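Macrophage migration inhibitory factor-like protein (Entamoeba histolytica, PDB 6CUQ) belongs to the macrophage migration inhibitory factor family and assembles as a trimer whose subunits each pack two helices on a beta sheet. Local coordinates at residues P10-T15 with D85-L90; K26-E31 with E92-I97. All blocks are in the same frame, centred on the assembly; numbering follows the deposited sequence.

Overall arrangement
Both contacts gather round helix 80-95. Contact 1 sets its middle on strand 11-16, whereas contact 2 joins its C-terminal end to helix 22-40; the centre of contact 1 lies about 3 Å, and that of contact 2 about 11 Å, from the centre of the chain. The two contact centres are about 9 Å apart and the contacts touch: I14 CD1 of contact 1 lies 3.9 Å from I28 CG2 of contact 2, and L90 CD2 packs 3.8 Å from I28 O and from E31 CB. Strand 11-16 and helix 22-40 follow each other in the chain, so helix 80-95 packs on two consecutive elements. Both contacts also adjoin the third subunit of the trimer.

Contact 1 of 2, residues P10-T15 with D85-L90; sequences PHALIT and DRYCKL
The phenol end of Y87 comes down on A12 of the strand, with Y87 OH 3.3 Å from A12 CB and Y87 CZ 4.1 Å from the same methyl. One ring atom further back, Y87 CE1 meets I14 CD1 at 4.1 Å. Both carbons approach the ring obliquely, and the I14 branch crosses the tyrosine at a slant. In I14, CG1 stands beside the backbone N (chi1 -57°) and the chain continues fully extended to CD1, which brings the terminal methyl, and not the CG2 branch, to the tyrosine. No hydrogen bond joins the two segments. Instead the buried hydroxyl of Y87 is hydrogen-bonded to S32 OG on helix 22-40, which probably helps hold the ring in place beside A12.

This is helix-on-sheet packing in the alpha/beta fold of the MIF family. Strand 11-16, helix 22-40 and the parallel strand 48-53 form a beta-alpha-beta crossover, and here helix 80-95 rests on the first strand of that unit. A12 and I14 point toward the helix, as alternate residues on one face of a strand do; H11 points the other way, where its ring stacks on F67 of the third subunit.

Around the tyrosine, I68 and I70 of the neighbouring antiparallel strand 66-72 and L36 of helix 22-40 add further apolar contacts, and A12 and I14 pack on I70 and I68 in turn. The helix that carries Y87 is regular at this point, L90 N bonding to R86 O at 2.9 Å. Next to Y87 in the helix, R86 forms a salt bridge with E38 of helix 22-40, while D85 OD2 is hydrogen-bonded to H118 of the second subunit.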
ATOM      1  N   PRO B  10      13.238   8.779   0.917  1.00 85.69           N
ATOM      2  CA  PRO B  10      12.472   7.818   1.730  1.00 78.66           C
ATOM      3  C   PRO B  10      10.984   8.141   1.836  1.00 68.00           C
ATOM      4  O   PRO B  10      10.569   9.304   1.898  1.00 73.80           O
ATOM      5  CB  PRO B  10      13.155   7.894   3.103  1.00 78.84           C
ATOM      6  CG  PRO B  10      13.814   9.229   3.132  1.00 84.45           C
ATOM      7  CD  PRO B  10      14.099   9.660   1.729  1.00 77.12           C
ATOM      8  N   HIS B  11      10.174   7.074   1.862  1.00 61.36           N
ATOM      9  CA  HIS B  11       8.724   7.198   1.999  1.00 63.69           C
ATOM     10  C   HIS B  11       8.192   6.141   2.960  1.00 64.96           C
ATOM     11  O   HIS B  11       8.641   4.985   2.948  1.00 59.26           O
ATOM     12  CB  HIS B  11       7.999   7.050   0.648  1.00 61.14           C
ATOM     13  CG  HIS B  11       6.514   7.263   0.727  1.00 69.95           C
ATOM     14  ND1 HIS B  11       5.631   6.264   1.079  1.00 71.19           N
ATOM     15  CD2 HIS B  11       5.758   8.368   0.510  1.00 70.44           C
ATOM     16  CE1 HIS B  11       4.400   6.741   1.072  1.00 69.17           C
ATOM     17  NE2 HIS B  11       4.447   8.013   0.724  1.00 69.53           N
ATOM     18  N   ALA B  12       7.220   6.538   3.785  1.00 59.13           N
ATOM     19  CA  ALA B  12       6.560   5.616   4.708  1.00 60.40           C
ATOM     20  C   ALA B  12       5.061   5.721   4.506  1.00 64.89           C
ATOM     21  O   ALA B  12       4.482   6.801   4.675  1.00 56.06           O
ATOM     22  CB  ALA B  12       6.918   5.900   6.172  1.00 48.84           C
ATOM     23  N   LEU B  13       4.448   4.609   4.105  1.00 65.57           N
ATOM     24  CA  LEU B  13       3.002   4.470   4.040  1.00 58.52           C
ATOM     25  C   LEU B  13       2.581   3.700   5.288  1.00 61.13           C
ATOM     26  O   LEU B  13       2.874   2.505   5.417  1.00 65.11           O
ATOM     27  CB  LEU B  13       2.558   3.750   2.765  1.00 60.37           C
ATOM     28  CG  LEU B  13       1.181   4.098   2.183  1.00 58.03           C
ATOM     29  CD1 LEU B  13       0.939   3.370   0.871  1.00 59.63           C
ATOM     30  CD2 LEU B  13       0.067   3.799   3.175  1.00 48.58           C
ATOM     31  N   ILE B  14       1.915   4.392   6.206  1.00 62.01           N
ATOM     32  CA  ILE B  14       1.505   3.840   7.489  1.00 58.44           C
ATOM     33  C   ILE B  14       0.013   3.556   7.400  1.00 57.69           C
ATOM     34  O   ILE B  14      -0.805   4.473   7.231  1.00 56.19           O
ATOM     35  CB  ILE B  14       1.818   4.797   8.643  1.00 55.78           C
ATOM     36  CG1 ILE B  14       3.312   5.131   8.646  1.00 55.02           C
ATOM     37  CG2 ILE B  14       1.398   4.167   9.976  1.00 54.45           C
ATOM     38  CD1 ILE B  14       3.712   6.208   9.636  1.00 51.53           C
ATOM     39  N   THR B  15      -0.333   2.281   7.473  1.00 50.49           N
ATOM     40  CA  THR B  15      -1.713   1.827   7.507  1.00 53.71           C
ATOM     41  C   THR B  15      -1.964   1.366   8.935  1.00 55.69           C
ATOM     42  O   THR B  15      -1.365   0.386   9.386  1.00 49.41           O
ATOM     43  CB  THR B  15      -1.927   0.705   6.490  1.00 59.91           C
ATOM     44  OG1 THR B  15      -1.490   1.141   5.193  1.00 66.35           O
ATOM     45  CG2 THR B  15      -3.387   0.235   6.457  1.00 50.96           C
ATOM     46  N   ASP B  85      12.463   0.179  15.626  1.00 83.50           N
ATOM     47  CA  ASP B  85      12.345   0.635  17.008  1.00 88.16           C
ATOM     48  C   ASP B  85      11.680   2.010  17.099  1.00 89.23           C
ATOM     49  O   ASP B  85      10.797   2.222  17.941  1.00 85.93           O
ATOM     50  CB  ASP B  85      13.729   0.648  17.664  1.00 90.99           C
ATOM     51  CG  ASP B  85      13.688   1.148  19.093  1.00101.75           C
ATOM     52  OD1 ASP B  85      14.356   2.159  19.407  1.00106.51           O
ATOM     53  OD2 ASP B  85      12.954   0.547  19.901  1.00110.14           O
ATOM     54  N   ARG B  86      12.051   2.943  16.216  1.00 84.72           N
ATOM     55  CA  ARG B  86      11.511   4.298  16.317  1.00 77.37           C
ATOM     56  C   ARG B  86      10.039   4.354  15.912  1.00 76.41           C
ATOM     57  O   ARG B  86       9.251   5.079  16.531  1.00 74.33           O
ATOM     58  CB  ARG B  86      12.366   5.265  15.498  1.00 81.90           C
ATOM     59  CG  ARG B  86      13.762   5.395  16.080  1.00 83.72           C
ATOM     60  CD  ARG B  86      14.406   6.718  15.789  1.00 89.32           C
ATOM     61  NE  ARG B  86      13.742   7.822  16.469  1.00 97.47           N
ATOM     62  CZ  ARG B  86      13.924   9.098  16.144  1.00 95.02           C
ATOM     63  NH1 ARG B  86      14.742   9.408  15.151  1.00 84.27           N
ATOM     64  NH2 ARG B  86      13.282  10.056  16.799  1.00101.47           N
ATOM     65  N   TYR B  87       9.653   3.639  14.854  1.00 74.43           N
ATOM     66  CA  TYR B  87       8.246   3.623  14.452  1.00 65.35           C
ATOM     67  C   TYR B  87       7.368   2.931  15.491  1.00 65.75           C
ATOM     68  O   TYR B  87       6.223   3.345  15.718  1.00 57.92           O
ATOM     69  CB  TYR B  87       8.084   2.940  13.097  1.00 61.12           C
ATOM     70  CG  TYR B  87       8.327   3.864  11.934  1.00 64.98           C
ATOM     71  CD1 TYR B  87       7.433   4.883  11.656  1.00 58.44           C
ATOM     72  CD2 TYR B  87       9.441   3.714  11.113  1.00 66.92           C
ATOM     73  CE1 TYR B  87       7.634   5.732  10.594  1.00 62.90           C
ATOM     74  CE2 TYR B  87       9.656   4.559  10.045  1.00 66.07           C
ATOM     75  CZ  TYR B  87       8.748   5.571   9.795  1.00 71.23           C
ATOM     76  OH  TYR B  87       8.932   6.426   8.743  1.00 69.21           O
ATOM     77  N   CYS B  88       7.859   1.839  16.086  1.00 63.14           N
ATOM     78  CA  CYS B  88       7.066   1.160  17.106  1.00 74.71           C
ATOM     79  C   CYS B  88       6.913   2.033  18.344  1.00 80.84           C
ATOM     80  O   CYS B  88       5.836   2.072  18.954  1.00 80.14           O
ATOM     81  CB  CYS B  88       7.694  -0.195  17.452  1.00 78.08           C
ATOM     82  SG  CYS B  88       7.466  -1.444  16.153  1.00 75.69           S
ATOM     83  N   LYS B  89       7.964   2.776  18.706  1.00 82.33           N
ATOM     84  CA  LYS B  89       7.848   3.701  19.829  1.00 75.79           C
ATOM     85  C   LYS B  89       6.898   4.838  19.492  1.00 70.27           C
ATOM     86  O   LYS B  89       6.135   5.290  20.356  1.00 70.50           O
ATOM     87  CB  LYS B  89       9.225   4.235  20.223  1.00 74.92           C
ATOM     88  N   LEU B  90       6.897   5.277  18.234  1.00 68.36           N
ATOM     89  CA  LEU B  90       6.007   6.355  17.812  1.00 70.26           C
ATOM     90  C   LEU B  90       4.535   5.933  17.856  1.00 73.46           C
ATOM     91  O   LEU B  90       3.698   6.645  18.426  1.00 67.18           O
ATOM     92  CB  LEU B  90       6.399   6.840  16.412  1.00 58.12           C
ATOM     93  CG  LEU B  90       5.374   7.837  15.872  1.00 55.94           C
ATOM     94  CD1 LEU B  90       5.356   9.015  16.816  1.00 51.24           C
ATOM     95  CD2 LEU B  90       5.618   8.270  14.412  1.00 54.30           C
TER

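Contact 2 of 2, residues K26-E31 with E92-I97; sequences KEIAHE and EQKAGI
Two helices running in roughly opposite directions come together between I28 and K94, whose CA atoms are 7.2 Å apart. Segment 26-31 is regular helix throughout. Segment 92-97 holds the end of its helix: the last turn closes with G96 N on E92 O, and G96 is the first residue to leave helical geometry, with a positive phi of 67°.

K94 takes part in every close contact between the segments. Its CG lies beside the backbone N, and a bend at chi2 (-76°) turns the rest of the chain across the opposing helix before it extends to the ammonium group. The lower part of this chain slides past I28 in the opposite direction, K94 CB lying 3.9 Å from I28 CG1. Farther out it crosses E27 at about a right angle: K94 CE packs 3.7 Å from E27 CB, and K94 NZ forms a hydrogen-bonded salt bridge of 2.9 Å with E27 OE1. The nitrogen arrives from above the carboxylate, 40° out of its plane. E31, one turn along, packs its CG 4.4 Å from K94 CE; its OE2, which also makes a long, weak ion pair with K34, remains 5.3 Å from K94 NZ and may still stabilise the ammonium group electrostatically.

I28 is buried beneath the ion pair, against I14 and L16 of strand 11-16, V51 of strand 48-53 and L91 of helix 80-95, whereas E27 and K94 are partly exposed. On another side of helix 22-40, H30 ND1 is hydrogen-bonded to G60 O of the third subunit. Two antiparallel helices side by side on a mixed four-stranded sheet are the layout of the MIF-family subunit, where two beta-alpha-beta units build the sheet and its helical layer.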
ATOM      1  N   LYS B  26      -1.742  13.644  11.897  1.00 51.95           N
ATOM      2  CA  LYS B  26      -0.767  14.601  11.399  1.00 56.48           C
ATOM      3  C   LYS B  26       0.530  14.498  12.188  1.00 57.83           C
ATOM      4  O   LYS B  26       1.623  14.514  11.609  1.00 59.39           O
ATOM      5  CB  LYS B  26      -1.322  16.032  11.448  1.00 48.39           C
ATOM      6  CG  LYS B  26      -2.553  16.271  10.589  1.00 50.86           C
ATOM      7  CD  LYS B  26      -2.897  17.759  10.595  1.00 67.92           C
ATOM      8  CE  LYS B  26      -4.297  18.068  10.073  1.00 75.85           C
ATOM      9  NZ  LYS B  26      -5.306  18.009  11.191  1.00 80.95           N
ATOM     10  N   GLU B  27       0.430  14.355  13.512  1.00 53.57           N
ATOM     11  CA  GLU B  27       1.640  14.259  14.318  1.00 57.54           C
ATOM     12  C   GLU B  27       2.432  13.012  13.952  1.00 64.48           C
ATOM     13  O   GLU B  27       3.670  13.039  13.913  1.00 67.78           O
ATOM     14  CB  GLU B  27       1.278  14.259  15.796  1.00 66.92           C
ATOM     15  CG  GLU B  27       0.859  15.616  16.350  1.00 72.65           C
ATOM     16  CD  GLU B  27       0.298  15.488  17.763  1.00 76.72           C
ATOM     17  OE1 GLU B  27       0.590  14.473  18.427  1.00 69.36           O
ATOM     18  OE2 GLU B  27      -0.435  16.395  18.208  1.00 78.17           O
ATOM     19  N   ILE B  28       1.728  11.915  13.662  1.00 55.44           N
ATOM     20  CA  ILE B  28       2.383  10.685  13.224  1.00 58.46           C
ATOM     21  C   ILE B  28       3.105  10.908  11.898  1.00 58.09           C
ATOM     22  O   ILE B  28       4.279  10.546  11.746  1.00 63.11           O
ATOM     23  CB  ILE B  28       1.353   9.540  13.131  1.00 51.28           C
ATOM     24  CG1 ILE B  28       0.942   9.089  14.533  1.00 52.88           C
ATOM     25  CG2 ILE B  28       1.885   8.388  12.289  1.00 44.34           C
ATOM     26  CD1 ILE B  28      -0.223   8.102  14.559  1.00 51.07           C
ATOM     27  N   ALA B  29       2.424  11.523  10.924  1.00 51.62           N
ATOM     28  CA  ALA B  29       3.073  11.803   9.641  1.00 56.30           C
ATOM     29  C   ALA B  29       4.299  12.689   9.824  1.00 55.65           C
ATOM     30  O   ALA B  29       5.351  12.446   9.223  1.00 58.49           O
ATOM     31  CB  ALA B  29       2.094  12.476   8.673  1.00 51.16           C
ATOM     32  N   HIS B  30       4.169  13.735  10.647  1.00 57.24           N
ATOM     33  CA  HIS B  30       5.280  14.643  10.908  1.00 53.36           C
ATOM     34  C   HIS B  30       6.467  13.909  11.538  1.00 59.85           C
ATOM     35  O   HIS B  30       7.597  13.981  11.041  1.00 65.69           O
ATOM     36  CB  HIS B  30       4.791  15.775  11.812  1.00 58.65           C
ATOM     37  CG  HIS B  30       5.875  16.709  12.253  1.00 75.55           C
ATOM     38  ND1 HIS B  30       6.529  17.553  11.379  1.00 76.51           N
ATOM     39  CD2 HIS B  30       6.430  16.924  13.472  1.00 79.52           C
ATOM     40  CE1 HIS B  30       7.433  18.255  12.043  1.00 80.00           C
ATOM     41  NE2 HIS B  30       7.392  17.896  13.314  1.00 82.12           N
ATOM     42  N   GLU B  31       6.220  13.175  12.627  1.00 67.16           N
ATOM     43  CA  GLU B  31       7.299  12.458  13.302  1.00 65.50           C
ATOM     44  C   GLU B  31       7.895  11.380  12.404  1.00 65.15           C
ATOM     45  O   GLU B  31       9.097  11.101  12.476  1.00 67.67           O
ATOM     46  CB  GLU B  31       6.786  11.834  14.597  1.00 70.20           C
ATOM     47  CG  GLU B  31       6.511  12.824  15.692  1.00 68.95           C
ATOM     48  CD  GLU B  31       7.730  13.623  16.077  1.00 73.65           C
ATOM     49  OE1 GLU B  31       8.859  13.073  16.053  1.00 69.04           O
ATOM     50  OE2 GLU B  31       7.546  14.798  16.444  1.00 85.13           O
ATOM     51  N   GLU B  92       3.191   3.475  19.418  1.00 73.53           N
ATOM     52  CA  GLU B  92       2.812   3.230  20.800  1.00 77.47           C
ATOM     53  C   GLU B  92       2.514   4.539  21.530  1.00 73.91           C
ATOM     54  O   GLU B  92       1.511   4.644  22.251  1.00 72.55           O
ATOM     55  CB  GLU B  92       3.916   2.441  21.505  1.00 78.84           C
ATOM     56  CG  GLU B  92       3.507   1.865  22.842  1.00 98.75           C
ATOM     57  CD  GLU B  92       3.446   2.915  23.934  1.00112.01           C
ATOM     58  OE1 GLU B  92       4.339   3.795  23.965  1.00113.36           O
ATOM     59  OE2 GLU B  92       2.497   2.862  24.747  1.00113.84           O
ATOM     60  N   GLN B  93       3.366   5.551  21.356  1.00 66.36           N
ATOM     61  CA  GLN B  93       3.193   6.780  22.124  1.00 74.72           C
ATOM     62  C   GLN B  93       1.941   7.531  21.680  1.00 70.70           C
ATOM     63  O   GLN B  93       1.210   8.071  22.519  1.00 70.89           O
ATOM     64  CB  GLN B  93       4.417   7.688  21.986  1.00 73.52           C
ATOM     65  CG  GLN B  93       4.130   9.120  22.436  1.00 86.06           C
ATOM     66  CD  GLN B  93       4.998  10.156  21.740  1.00101.94           C
ATOM     67  OE1 GLN B  93       6.161   9.903  21.420  1.00104.67           O
ATOM     68  NE2 GLN B  93       4.427  11.336  21.498  1.00102.66           N
ATOM     69  N   LYS B  94       1.677   7.571  20.368  1.00 61.75           N
ATOM     70  CA  LYS B  94       0.584   8.378  19.832  1.00 66.08           C
ATOM     71  C   LYS B  94      -0.728   7.615  19.674  1.00 64.83           C
ATOM     72  O   LYS B  94      -1.797   8.228  19.756  1.00 67.61           O
ATOM     73  CB  LYS B  94       0.968   8.957  18.462  1.00 61.82           C
ATOM     74  CG  LYS B  94       2.250   9.786  18.412  1.00 60.79           C
ATOM     75  CD  LYS B  94       2.088  11.191  18.991  1.00 69.33           C
ATOM     76  CE  LYS B  94       3.076  12.193  18.333  1.00 64.99           C
ATOM     77  NZ  LYS B  94       3.191  13.442  19.116  1.00 68.50           N
ATOM     78  N   ALA B  95      -0.694   6.295  19.466  1.00 62.92           N
ATOM     79  CA  ALA B  95      -1.912   5.548  19.170  1.00 57.37           C
ATOM     80  C   ALA B  95      -2.129   4.333  20.065  1.00 63.85           C
ATOM     81  O   ALA B  95      -3.112   3.611  19.869  1.00 67.91           O
ATOM     82  CB  ALA B  95      -1.928   5.104  17.698  1.00 49.30           C
ATOM     83  N   GLY B  96      -1.224   4.065  21.002  1.00 68.87           N
ATOM     84  CA  GLY B  96      -1.373   2.955  21.918  1.00 65.64           C
ATOM     85  C   GLY B  96      -1.282   1.588  21.287  1.00 71.75           C
ATOM     86  O   GLY B  96      -1.784   0.614  21.863  1.00 62.18           O
ATOM     87  N   ILE B  97      -0.636   1.481  20.128  1.00 67.41           N
ATOM     88  CA  ILE B  97      -0.503   0.214  19.424  1.00 56.66           C
ATOM     89  C   ILE B  97       0.712  -0.522  19.972  1.00 71.16           C
ATOM     90  O   ILE B  97       1.796   0.062  20.127  1.00 68.11           O
ATOM     91  CB  ILE B  97      -0.398   0.443  17.905  1.00 59.71           C
ATOM     92  CG1 ILE B  97      -1.592   1.278  17.414  1.00 58.31           C
ATOM     93  CG2 ILE B  97      -0.315  -0.869  17.174  1.00 57.00           C
ATOM     94  CD1 ILE B  97      -1.575   1.578  15.925  1.00 51.09           C
TER